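PDB 6KNS: putative metal-dependent hydrolase from Bacillus subtilis, which is a metallo-beta-lactamase-fold protein that binds two zinc ions and is probably a hydrolase, perhaps related in activity to the tRNA 3'-processing endoribonucleases. Local coordinates for residues 24-29 with 215-220; 37-42 with 156-161; 56-61 with 75-80; 61-64 with 70-73; 135-138 with 142-145. All blocks are in the same frame, centred on the assembly; numbering follows the deposited sequence.

In the fold
Interactions 1, 2 and 4 gather round the zinc ion of chain G, which takes H217 from interaction 1, D161 from interaction 2 and H70 from interaction 4. D161 also reaches the zinc ion of chain H. Centres lie about 9 Å apart for interactions 1 and 2 and about 8 Å apart for 2 and 4. Interactions 1 and 2 each join the two sheets of the fold. D40 of interaction 2 reaches interaction 4 through H70 ND1 (2.7 Å from D40 OD2) and S64 N. Interaction 5 lies beside the site, with T138 OG1 hydrogen-bonded to D161 O. Interaction 3 is further out, about 20 Å from interaction 1 centre to centre, beside a calcium ion.

Interaction 1: 24-29 with 215-220; sequences ATSGYL and LTHLPH. With ZN (zinc ion), chain G.
Y28 and T216 meet through their hydroxyls. Y28 OH and T216 OG1 are 2.6 Å apart in a hydrogen bond, and either could be the donor. The side chains approach from opposite directions, and OG1 lies at the edge of the Y28 ring, in its plane. The T216 methyl also touches the phenol, with CG2 3.3 Å from Y28 OH. T216 OG1 takes this place because it is anti to the backbone N (chi1 -172°). Next to this pair, S26 OG comes obliquely to the H217 ring, 3.6 Å from H217 CD2. H217 NE2, the ring nitrogen next to CD2, binds the zinc ion of chain G at 2.1 Å. Strands 27-32 and 212-216 belong to different sheets of the metallo-beta-lactamase fold, and the contact spans them near their ends. H217 follows directly after strand 212-216, as metal ligands of this fold commonly follow strands. Its backbone has positive phi (57°), which turns the chain out of the strand. D69, H70 and D161 complete the zinc site. Further out, the Y28 ring meets that of Y158, and T216 packs on I179 and A242. H195 meets the H217 ring at a plane angle of about 40°.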
# COMPACT_ATOMS: atom_id res chain seq x y z
N ALA A 24 5.84 5.89 4.59
CA ALA A 24 5.64 5.29 3.27
C ALA A 24 6.94 4.79 2.66
O ALA A 24 8.04 5.15 3.11
CB ALA A 24 4.93 6.28 2.31
N THR A 25 6.83 3.94 1.63
CA THR A 25 8.02 3.52 0.86
C THR A 25 8.05 4.35 -0.43
O THR A 25 7.30 5.33 -0.55
CB THR A 25 8.10 2.02 0.63
OG1 THR A 25 7.12 1.59 -0.32
CG2 THR A 25 7.88 1.24 1.94
N SER A 26 8.96 4.03 -1.36
CA SER A 26 9.27 4.91 -2.47
C SER A 26 8.09 5.48 -3.28
O SER A 26 7.29 4.75 -3.83
CB SER A 26 10.24 4.25 -3.42
OG SER A 26 11.47 3.95 -2.77
N GLY A 27 8.06 6.80 -3.36
CA GLY A 27 7.14 7.57 -4.18
C GLY A 27 7.56 9.03 -4.21
O GLY A 27 7.76 9.65 -3.14
N TYR A 28 7.71 9.59 -5.41
CA TYR A 28 8.16 10.99 -5.58
C TYR A 28 7.27 11.72 -6.57
O TYR A 28 7.06 11.24 -7.70
CB TYR A 28 9.61 11.03 -6.05
CG TYR A 28 10.45 10.23 -5.13
CD1 TYR A 28 11.05 10.81 -4.03
CD2 TYR A 28 10.61 8.86 -5.32
CE1 TYR A 28 11.80 10.06 -3.14
CE2 TYR A 28 11.36 8.11 -4.45
CZ TYR A 28 11.96 8.72 -3.36
OH TYR A 28 12.69 7.99 -2.49
N LEU A 29 6.76 12.88 -6.17
CA LEU A 29 5.85 13.64 -7.00
C LEU A 29 6.62 14.75 -7.69
O LEU A 29 7.15 15.65 -7.03
CB LEU A 29 4.72 14.21 -6.16
CG LEU A 29 3.79 15.26 -6.79
CD1 LEU A 29 3.00 14.73 -7.98
CD2 LEU A 29 2.82 15.74 -5.74
N LEU A 215 19.10 12.03 0.54
CA LEU A 215 19.27 10.65 0.87
C LEU A 215 17.91 10.03 1.15
O LEU A 215 17.13 10.55 1.93
CB LEU A 215 20.19 10.52 2.09
CG LEU A 215 21.58 11.18 1.94
CD1 LEU A 215 22.38 11.07 3.27
CD2 LEU A 215 22.38 10.56 0.78
N THR A 216 17.63 8.88 0.55
CA THR A 216 16.33 8.25 0.67
C THR A 216 16.45 6.70 0.71
O THR A 216 17.56 6.14 0.85
CB THR A 216 15.42 8.78 -0.47
OG1 THR A 216 14.08 8.33 -0.26
CG2 THR A 216 15.92 8.33 -1.86
N HIS A 217 15.32 6.02 0.63
CA HIS A 217 15.27 4.56 0.72
C HIS A 217 15.90 4.11 2.02
O HIS A 217 16.75 3.24 2.06
CB HIS A 217 15.96 3.92 -0.47
CG HIS A 217 15.41 2.60 -0.85
ND1 HIS A 217 15.83 1.42 -0.27
CD2 HIS A 217 14.43 2.26 -1.74
CE1 HIS A 217 15.16 0.41 -0.81
NE2 HIS A 217 14.31 0.90 -1.70
N LEU A 218 15.40 4.71 3.09
CA LEU A 218 16.06 4.74 4.39
C LEU A 218 15.92 3.43 5.15
O LEU A 218 14.95 2.70 4.95
CB LEU A 218 15.47 5.87 5.23
CG LEU A 218 15.58 7.26 4.65
CD1 LEU A 218 14.77 8.29 5.54
CD2 LEU A 218 17.06 7.63 4.46
N PRO A 219 16.89 3.13 6.03
CA PRO A 219 16.86 1.90 6.82
C PRO A 219 15.96 2.02 8.05
O PRO A 219 15.55 3.11 8.40
CB PRO A 219 18.31 1.73 7.27
CG PRO A 219 18.86 3.13 7.32
CD PRO A 219 18.15 3.86 6.19
N HIS A 220 15.65 0.90 8.69
CA HIS A 220 14.78 0.86 9.86
C HIS A 220 15.59 0.64 11.15
O HIS A 220 15.10 0.04 12.09
CB HIS A 220 13.74 -0.28 9.67
CG HIS A 220 12.87 -0.07 8.46
ND1 HIS A 220 11.63 0.52 8.54
CD2 HIS A 220 13.10 -0.30 7.15
CE1 HIS A 220 11.12 0.62 7.33
NE2 HIS A 220 11.97 0.12 6.46
ZN ZN G . 13.57 -0.48 -3.12

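Interaction 2: 37-42 with 156-161; sequences LLVDCG and VVYTAD. With ZN (zinc ion), chain H; ZN (zinc ion), chain G.
Y158 reaches across from strand 155-158 to V39 and D40 of segment 37-42. An extended first torsion (chi1 174°) swings the ring away from the backbone N and across to the facing sheet. Beyond CB, the ring carries the contact. CD2 lies 3.7 Å from V39 CG1, an oblique apolar touch in which the two side chains pass alongside, pointing contrary ways. CE2 meets the same methyl and is also 3.5 Å from D40 OD2. A160 N sits over one face, 3.5 Å above the ring centre. At the tip, Y158 OH donates a hydrogen bond to D40 OD2 at 2.8 Å. The oxygen is met on its anti side, 27° out of the carboxylate plane, and the carboxylate and ring planes are 71° apart. A few residues on from the tyrosine, D161 OD2 bridges the two zinc ions, at 2.4 Å from that of chain H. The buried carboxylate of D40 is held by three donors, Y158 OH and H70 ND1 on OD2 and S64 N on OD1. Y158 and S64 probably help to set how D40 faces H70, which would make the tyrosine part of the outer shell of a zinc ligand.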
# COMPACT_ATOMS: atom_id res chain seq x y z
N LEU A 37 3.65 14.11 -12.35
CA LEU A 37 4.26 12.80 -12.59
C LEU A 37 4.62 12.13 -11.27
O LEU A 37 5.31 12.71 -10.46
CB LEU A 37 5.55 12.96 -13.41
CG LEU A 37 6.43 11.74 -13.71
CD1 LEU A 37 5.63 10.76 -14.56
CD2 LEU A 37 7.79 12.15 -14.36
N LEU A 38 4.17 10.90 -11.09
CA LEU A 38 4.51 10.14 -9.91
C LEU A 38 5.62 9.17 -10.31
O LEU A 38 5.45 8.39 -11.23
CB LEU A 38 3.29 9.36 -9.36
CG LEU A 38 3.61 8.46 -8.15
CD1 LEU A 38 3.96 9.22 -6.89
CD2 LEU A 38 2.50 7.43 -7.85
N VAL A 39 6.74 9.26 -9.61
CA VAL A 39 7.87 8.40 -9.82
C VAL A 39 7.88 7.38 -8.68
O VAL A 39 8.12 7.74 -7.52
CB VAL A 39 9.18 9.20 -9.87
CG1 VAL A 39 10.40 8.28 -9.93
CG2 VAL A 39 9.16 10.18 -11.06
N ASP A 40 7.60 6.13 -9.04
CA ASP A 40 7.40 5.01 -8.11
C ASP A 40 6.14 5.18 -7.29
O ASP A 40 5.67 6.31 -7.06
CB ASP A 40 8.66 4.68 -7.26
CG ASP A 40 9.77 4.04 -8.11
OD1 ASP A 40 9.48 3.64 -9.26
OD2 ASP A 40 10.92 3.93 -7.67
N CYS A 41 5.62 4.04 -6.83
CA CYS A 41 4.28 3.99 -6.26
C CYS A 41 4.19 2.86 -5.22
O CYS A 41 3.44 1.89 -5.35
CB CYS A 41 3.28 3.78 -7.41
SG CYS A 41 1.55 3.99 -6.93
N GLY A 42 4.96 3.01 -4.16
CA GLY A 42 5.13 1.97 -3.15
C GLY A 42 4.07 1.98 -2.07
O GLY A 42 2.95 2.50 -2.28
N VAL A 156 16.80 16.77 -12.25
CA VAL A 156 16.85 15.95 -11.06
C VAL A 156 17.25 14.52 -11.45
O VAL A 156 16.70 13.97 -12.39
CB VAL A 156 15.48 15.94 -10.32
CG1 VAL A 156 15.50 15.05 -9.12
CG2 VAL A 156 15.08 17.39 -9.91
N VAL A 157 18.16 13.92 -10.69
CA VAL A 157 18.56 12.54 -10.92
C VAL A 157 18.08 11.73 -9.73
O VAL A 157 18.28 12.12 -8.57
CB VAL A 157 20.10 12.40 -11.10
CG1 VAL A 157 20.52 10.93 -11.11
CG2 VAL A 157 20.56 13.09 -12.39
N TYR A 158 17.42 10.62 -10.04
CA TYR A 158 16.93 9.64 -9.08
C TYR A 158 17.67 8.35 -9.35
O TYR A 158 17.59 7.82 -10.45
CB TYR A 158 15.44 9.42 -9.31
CG TYR A 158 14.78 8.35 -8.52
CD1 TYR A 158 14.97 8.25 -7.14
CD2 TYR A 158 13.90 7.43 -9.13
CE1 TYR A 158 14.31 7.26 -6.38
CE2 TYR A 158 13.24 6.44 -8.39
CZ TYR A 158 13.44 6.36 -7.02
OH TYR A 158 12.80 5.40 -6.28
N THR A 159 18.42 7.85 -8.38
CA THR A 159 19.19 6.62 -8.56
C THR A 159 18.31 5.37 -8.59
O THR A 159 18.80 4.29 -8.92
CB THR A 159 20.20 6.39 -7.40
OG1 THR A 159 19.48 6.20 -6.17
CG2 THR A 159 21.17 7.55 -7.25
N ALA A 160 17.04 5.47 -8.21
CA ALA A 160 16.28 4.28 -7.89
C ALA A 160 17.15 3.46 -6.92
O ALA A 160 17.87 4.03 -6.07
CB ALA A 160 15.89 3.50 -9.14
N ASP A 161 17.09 2.14 -7.03
CA ASP A 161 17.86 1.26 -6.17
C ASP A 161 19.08 0.76 -6.89
O ASP A 161 18.96 0.27 -8.01
CB ASP A 161 17.06 0.03 -5.82
CG ASP A 161 15.91 0.31 -4.87
OD1 ASP A 161 15.51 1.48 -4.63
OD2 ASP A 161 15.46 -0.69 -4.34
ZN ZN H . 14.59 -2.76 -5.07
ZN ZN G . 13.57 -0.48 -3.12

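Interaction 3: 56-61 with 75-80; sequences EKLDAV and GPLQFA. With CA (calcium ion), chain F.
Segment 56-61 runs from a 3-10 turn into strand 60-62 and faces one side of helix 74-86, with V61 CA and L77 CA, the nearest pair, 10.1 Å apart. At that separation the backbones do not meet, and side chains bridge the gap. L77 is the one helix residue of 75-80 that touches the other segment. Its extended first torsion (chi1 178°) carries the methyls out to V61 and L58. L77 CD2 meets V61 CG2 at 3.8 Å, the two side chains lying side by side, head to tail. The leucine end also meets L58, with L77 CD1 4.3 Å from L58 CD2, a looser touch. L58 and V61 both point toward the helix, so L77 is met by two branched side chains. The contact is wholly apolar, and no hydrogen bond crosses it. The opposite side of the 56-61 turn is polar. There K57 O binds the calcium ion at 2.7 Å and D59 OD2 at 2.6 Å, with a water and D34 O as further ligands. D59 OD2 also bonds to S36 N, which ties the calcium loop to the start of strand 35-39. One short turn thus serves an apolar core on one side and a metal ion on the other. Further along helix 74-86, F79 meets the ring of H68 of the second subunit. Around the contact, L94 packs on both V61 and L77. Strand 60-62 lies between strands 35-39 and 94-98, and beside it helix 45-49 sets L49 against L58 and L46 against L77 of helix 74-86.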
# COMPACT_ATOMS: atom_id res chain seq x y z
N GLU A 56 -7.41 11.94 -10.18
CA GLU A 56 -7.81 12.43 -11.53
C GLU A 56 -6.89 13.55 -12.10
O GLU A 56 -6.88 13.80 -13.31
CB GLU A 56 -9.25 12.90 -11.48
CG GLU A 56 -9.47 14.23 -10.67
CD GLU A 56 -10.04 14.04 -9.24
OE1 GLU A 56 -9.83 12.93 -8.63
OE2 GLU A 56 -10.68 15.02 -8.74
N LYS A 57 -6.13 14.23 -11.25
CA LYS A 57 -5.20 15.24 -11.72
C LYS A 57 -3.78 14.68 -11.93
O LYS A 57 -2.90 15.38 -12.34
CB LYS A 57 -5.20 16.43 -10.75
CG LYS A 57 -6.39 17.37 -11.00
CD LYS A 57 -6.46 18.47 -9.92
CE LYS A 57 -7.78 19.31 -9.98
NZ LYS A 57 -8.19 19.84 -8.64
N LEU A 58 -3.59 13.39 -11.71
CA LEU A 58 -2.31 12.77 -11.93
C LEU A 58 -2.17 12.44 -13.42
O LEU A 58 -3.02 11.79 -13.99
CB LEU A 58 -2.24 11.52 -11.04
CG LEU A 58 -0.92 10.80 -10.83
CD1 LEU A 58 0.06 11.70 -10.01
CD2 LEU A 58 -1.24 9.48 -10.14
N ASP A 59 -1.12 12.93 -14.07
CA ASP A 59 -0.96 12.78 -15.51
C ASP A 59 -0.21 11.52 -15.92
O ASP A 59 -0.44 10.99 -17.00
CB ASP A 59 -0.24 13.98 -16.11
CG ASP A 59 -0.99 15.29 -15.89
OD1 ASP A 59 -1.84 15.67 -16.73
OD2 ASP A 59 -0.76 15.92 -14.86
N ALA A 60 0.73 11.06 -15.10
CA ALA A 60 1.49 9.87 -15.47
C ALA A 60 2.21 9.33 -14.27
O ALA A 60 2.42 10.03 -13.30
CB ALA A 60 2.48 10.19 -16.61
N VAL A 61 2.53 8.05 -14.35
CA VAL A 61 3.33 7.36 -13.37
C VAL A 61 4.50 6.73 -14.12
O VAL A 61 4.35 6.32 -15.26
CB VAL A 61 2.53 6.25 -12.69
CG1 VAL A 61 3.40 5.46 -11.69
CG2 VAL A 61 1.28 6.83 -11.98
N GLY A 75 -2.13 -1.38 -7.93
CA GLY A 75 -3.47 -1.95 -7.96
C GLY A 75 -4.51 -0.99 -7.43
O GLY A 75 -5.48 -0.66 -8.12
N PRO A 76 -4.31 -0.51 -6.19
CA PRO A 76 -5.23 0.48 -5.67
C PRO A 76 -5.34 1.72 -6.56
O PRO A 76 -6.41 2.29 -6.68
CB PRO A 76 -4.64 0.81 -4.30
CG PRO A 76 -3.88 -0.43 -3.90
CD PRO A 76 -3.31 -0.95 -5.20
N LEU A 77 -4.26 2.09 -7.26
CA LEU A 77 -4.35 3.23 -8.19
C LEU A 77 -5.27 2.93 -9.36
O LEU A 77 -6.03 3.79 -9.81
CB LEU A 77 -2.98 3.68 -8.67
CG LEU A 77 -2.97 4.82 -9.67
CD1 LEU A 77 -3.69 6.08 -9.13
CD2 LEU A 77 -1.52 5.09 -10.04
N GLN A 78 -5.22 1.69 -9.83
CA GLN A 78 -6.10 1.24 -10.88
C GLN A 78 -7.54 1.25 -10.44
O GLN A 78 -8.42 1.71 -11.18
CB GLN A 78 -5.66 -0.14 -11.42
CG GLN A 78 -4.27 -0.07 -12.11
CD GLN A 78 -3.68 -1.45 -12.34
OE1 GLN A 78 -3.97 -2.39 -11.61
NE2 GLN A 78 -2.86 -1.58 -13.39
N PHE A 79 -7.80 0.80 -9.22
CA PHE A 79 -9.16 0.94 -8.73
C PHE A 79 -9.58 2.42 -8.55
O PHE A 79 -10.72 2.74 -8.81
CB PHE A 79 -9.35 0.16 -7.45
CG PHE A 79 -9.43 -1.35 -7.62
CD1 PHE A 79 -9.49 -1.95 -8.89
CD2 PHE A 79 -9.52 -2.17 -6.49
CE1 PHE A 79 -9.59 -3.35 -9.03
CE2 PHE A 79 -9.63 -3.57 -6.63
CZ PHE A 79 -9.67 -4.15 -7.90
N ALA A 80 -8.67 3.30 -8.12
CA ALA A 80 -8.99 4.73 -7.96
C ALA A 80 -9.43 5.31 -9.30
O ALA A 80 -10.39 6.07 -9.37
CB ALA A 80 -7.80 5.53 -7.37
CA CA F . -2.89 17.30 -14.30
O HOH W 1 -1.58 17.66 -12.15

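Interaction 4: 61-64 with 70-73; sequences VILS and HIAD. With ZN (zinc ion), chain G.
L63 and H70 give up the most surface here, and S64 and I71 complete the contact. The L63 side chain reaches the backbone of the short helical turn, where L63 CD2 lies 3.8 Å from H70 O. Its other methyl, L63 CD1, touches I71 CG2 at 4.1 Å, with the two side chains crossing at about a right angle. The rest of I71 leads away from the contact. H70 points toward segment 61-64. S64 OG approaches its ring obliquely, 3.7 Å from H70 ND1. The hydrogen-bond partner of ND1 is D40 OD2, of a carboxylate that also holds the S64 backbone. With ND1 held in this way, H70 NE2 is turned to the zinc ion of chain G and binds it at 2.2 Å. D161 and H217 are further protein ligands of that ion. Both bonds of the ring limit its rotation, and the carboxylate probably makes the imidazole a stronger electron donor to the metal. The strand leads into the HxHxDH motif, whose H65 and H67 serve the second zinc ion, while D69 and H70 serve that of chain G. This is the characteristic metal-binding motif of the metallo-beta-lactamase superfamily.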
# COMPACT_ATOMS: atom_id res chain seq x y z
N VAL A 61 2.53 8.05 -14.35
CA VAL A 61 3.33 7.36 -13.37
C VAL A 61 4.50 6.73 -14.12
O VAL A 61 4.35 6.32 -15.26
CB VAL A 61 2.53 6.25 -12.69
CG1 VAL A 61 3.40 5.46 -11.69
CG2 VAL A 61 1.28 6.83 -11.98
N ILE A 62 5.66 6.66 -13.48
CA ILE A 62 6.80 5.90 -14.01
C ILE A 62 7.43 5.12 -12.86
O ILE A 62 7.55 5.64 -11.74
CB ILE A 62 7.85 6.80 -14.73
CG1 ILE A 62 9.00 5.95 -15.28
CG2 ILE A 62 8.47 7.82 -13.79
CD1 ILE A 62 9.78 6.71 -16.39
N LEU A 63 7.79 3.87 -13.17
CA LEU A 63 8.27 2.88 -12.23
C LEU A 63 9.71 2.47 -12.52
O LEU A 63 10.03 2.06 -13.63
CB LEU A 63 7.39 1.64 -12.35
CG LEU A 63 5.92 1.89 -12.06
CD1 LEU A 63 5.16 0.56 -12.22
CD2 LEU A 63 5.69 2.50 -10.63
N SER A 64 10.60 2.62 -11.54
CA SER A 64 12.02 2.30 -11.73
C SER A 64 12.21 0.77 -11.84
O SER A 64 13.06 0.31 -12.60
CB SER A 64 12.86 2.79 -10.56
OG SER A 64 12.35 2.25 -9.33
N HIS A 70 8.19 -0.46 -4.43
CA HIS A 70 8.06 0.56 -5.47
C HIS A 70 6.76 0.47 -6.30
O HIS A 70 6.50 1.36 -7.11
CB HIS A 70 9.28 0.47 -6.40
CG HIS A 70 10.55 0.76 -5.69
ND1 HIS A 70 11.26 1.94 -5.85
CD2 HIS A 70 11.19 0.07 -4.72
CE1 HIS A 70 12.29 1.93 -5.02
NE2 HIS A 70 12.28 0.79 -4.34
N ILE A 71 5.97 -0.59 -6.14
CA ILE A 71 4.74 -0.80 -6.93
C ILE A 71 3.52 -1.25 -6.14
O ILE A 71 2.42 -1.40 -6.73
CB ILE A 71 4.94 -1.83 -8.03
CG1 ILE A 71 5.07 -3.25 -7.43
CG2 ILE A 71 6.20 -1.49 -8.88
CD1 ILE A 71 5.15 -4.32 -8.50
N ALA A 72 3.64 -1.39 -4.81
CA ALA A 72 2.54 -1.94 -4.03
C ALA A 72 1.23 -1.21 -4.25
O ALA A 72 0.20 -1.85 -4.19
CB ALA A 72 2.87 -2.02 -2.48
N ASP A 73 1.26 0.11 -4.45
CA ASP A 73 0.02 0.87 -4.63
C ASP A 73 -0.50 1.00 -6.08
O ASP A 73 -1.50 1.70 -6.32
CB ASP A 73 0.06 2.23 -3.92
CG ASP A 73 -0.52 2.20 -2.49
OD1 ASP A 73 -1.17 1.19 -2.07
OD2 ASP A 73 -0.31 3.24 -1.79
ZN ZN G . 13.57 -0.48 -3.12

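Interaction 5: 135-138 with 142-145; sequences FLKT and VTCY
This contact is a single antiparallel bridge and the loop beyond it, where strand 131-137 turns back into strand 145-150 beside the zinc site. K137 and Y145 form a non-hydrogen-bonded pair, their CA atoms 4.5 Å apart. Two CA-H...O contacts flank it: Y145 CA to L136 O, and K137 CA to C144 O. The direct hydrogen bond across the segments runs from T138 N to C144 O, 2.9 Å long and nearly straight at 168°. Y145 has the largest share of the buried surface. With chi1 at -66° its ring swings away from the carbonyl carbon and lies along the neighbouring strand. Y145 CD1 lies 3.6 Å from K137 N, and CE1 meets K137 CB at 3.8 Å. The aliphatic chain of K137 crosses this ring at a slant. Y145 CB touches F135 CD1 at 4.1 Å, the two side chains crossing at about a right angle. Beyond the ring, K137 bends at its last torsion and NZ reaches a water. The same water accepts from C144 N and donates to T138 O, so it links both segments where the strands part. T138 OG1 approaches C144 CB at 3.1 Å, but its hydrogen bond goes to D161 O. C144 packs on H65, and H140 lies in the connection between the segments. H65, H140 and D161 are all zinc ligands. The mix of backbone, water and apolar contacts probably holds the H140 loop in shape, and T138 ties it directly to the backbone of the bridging aspartate.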
# COMPACT_ATOMS: atom_id res chain seq x y z
N PHE A 135 17.61 7.29 -18.83
CA PHE A 135 17.67 6.12 -17.92
C PHE A 135 19.08 5.55 -17.81
O PHE A 135 19.83 5.62 -18.76
CB PHE A 135 16.76 5.02 -18.44
CG PHE A 135 15.33 5.46 -18.57
CD1 PHE A 135 14.48 5.43 -17.48
CD2 PHE A 135 14.86 5.97 -19.75
CE1 PHE A 135 13.16 5.88 -17.57
CE2 PHE A 135 13.55 6.40 -19.85
CZ PHE A 135 12.70 6.36 -18.75
N LEU A 136 19.41 4.97 -16.66
CA LEU A 136 20.63 4.18 -16.49
C LEU A 136 20.27 2.88 -15.76
O LEU A 136 19.63 2.92 -14.69
CB LEU A 136 21.67 4.96 -15.70
CG LEU A 136 22.98 4.26 -15.32
CD1 LEU A 136 23.83 3.95 -16.57
CD2 LEU A 136 23.79 5.12 -14.31
N LYS A 137 20.66 1.73 -16.33
CA LYS A 137 20.45 0.46 -15.62
C LYS A 137 21.27 0.41 -14.33
O LYS A 137 22.43 0.83 -14.33
CB LYS A 137 20.84 -0.69 -16.51
CG LYS A 137 20.26 -2.02 -16.07
CD LYS A 137 20.41 -3.03 -17.26
CE LYS A 137 19.89 -4.41 -16.88
NZ LYS A 137 20.47 -4.80 -15.56
N THR A 138 20.65 -0.04 -13.24
CA THR A 138 21.35 -0.09 -11.95
C THR A 138 21.88 -1.50 -11.67
O THR A 138 21.57 -2.45 -12.38
CB THR A 138 20.42 0.38 -10.81
OG1 THR A 138 19.31 -0.52 -10.67
CG2 THR A 138 19.90 1.83 -11.09
N VAL A 142 16.92 -7.21 -9.17
CA VAL A 142 16.01 -7.26 -10.32
C VAL A 142 16.36 -6.10 -11.23
O VAL A 142 17.02 -5.15 -10.81
CB VAL A 142 14.50 -7.20 -9.95
CG1 VAL A 142 14.07 -8.46 -9.14
CG2 VAL A 142 14.13 -5.89 -9.21
N THR A 143 15.93 -6.17 -12.48
CA THR A 143 16.13 -5.11 -13.44
C THR A 143 15.60 -3.80 -12.87
O THR A 143 14.47 -3.73 -12.37
CB THR A 143 15.38 -5.44 -14.75
OG1 THR A 143 15.85 -6.69 -15.21
CG2 THR A 143 15.63 -4.41 -15.83
N CYS A 144 16.42 -2.78 -12.92
CA CYS A 144 16.00 -1.52 -12.33
C CYS A 144 16.67 -0.39 -13.10
O CYS A 144 17.80 -0.57 -13.57
CB CYS A 144 16.33 -1.50 -10.82
SG CYS A 144 15.92 0.05 -10.03
N TYR A 145 15.95 0.74 -13.28
CA TYR A 145 16.54 1.89 -13.99
C TYR A 145 16.51 3.16 -13.16
O TYR A 145 15.46 3.55 -12.67
CB TYR A 145 15.86 2.15 -15.35
CG TYR A 145 16.11 1.05 -16.31
CD1 TYR A 145 17.18 1.08 -17.19
CD2 TYR A 145 15.32 -0.08 -16.28
CE1 TYR A 145 17.43 0.00 -18.06
CE2 TYR A 145 15.54 -1.14 -17.13
CZ TYR A 145 16.59 -1.10 -18.02
OH TYR A 145 16.78 -2.18 -18.84
O HOH W 2 19.08 -3.84 -13.00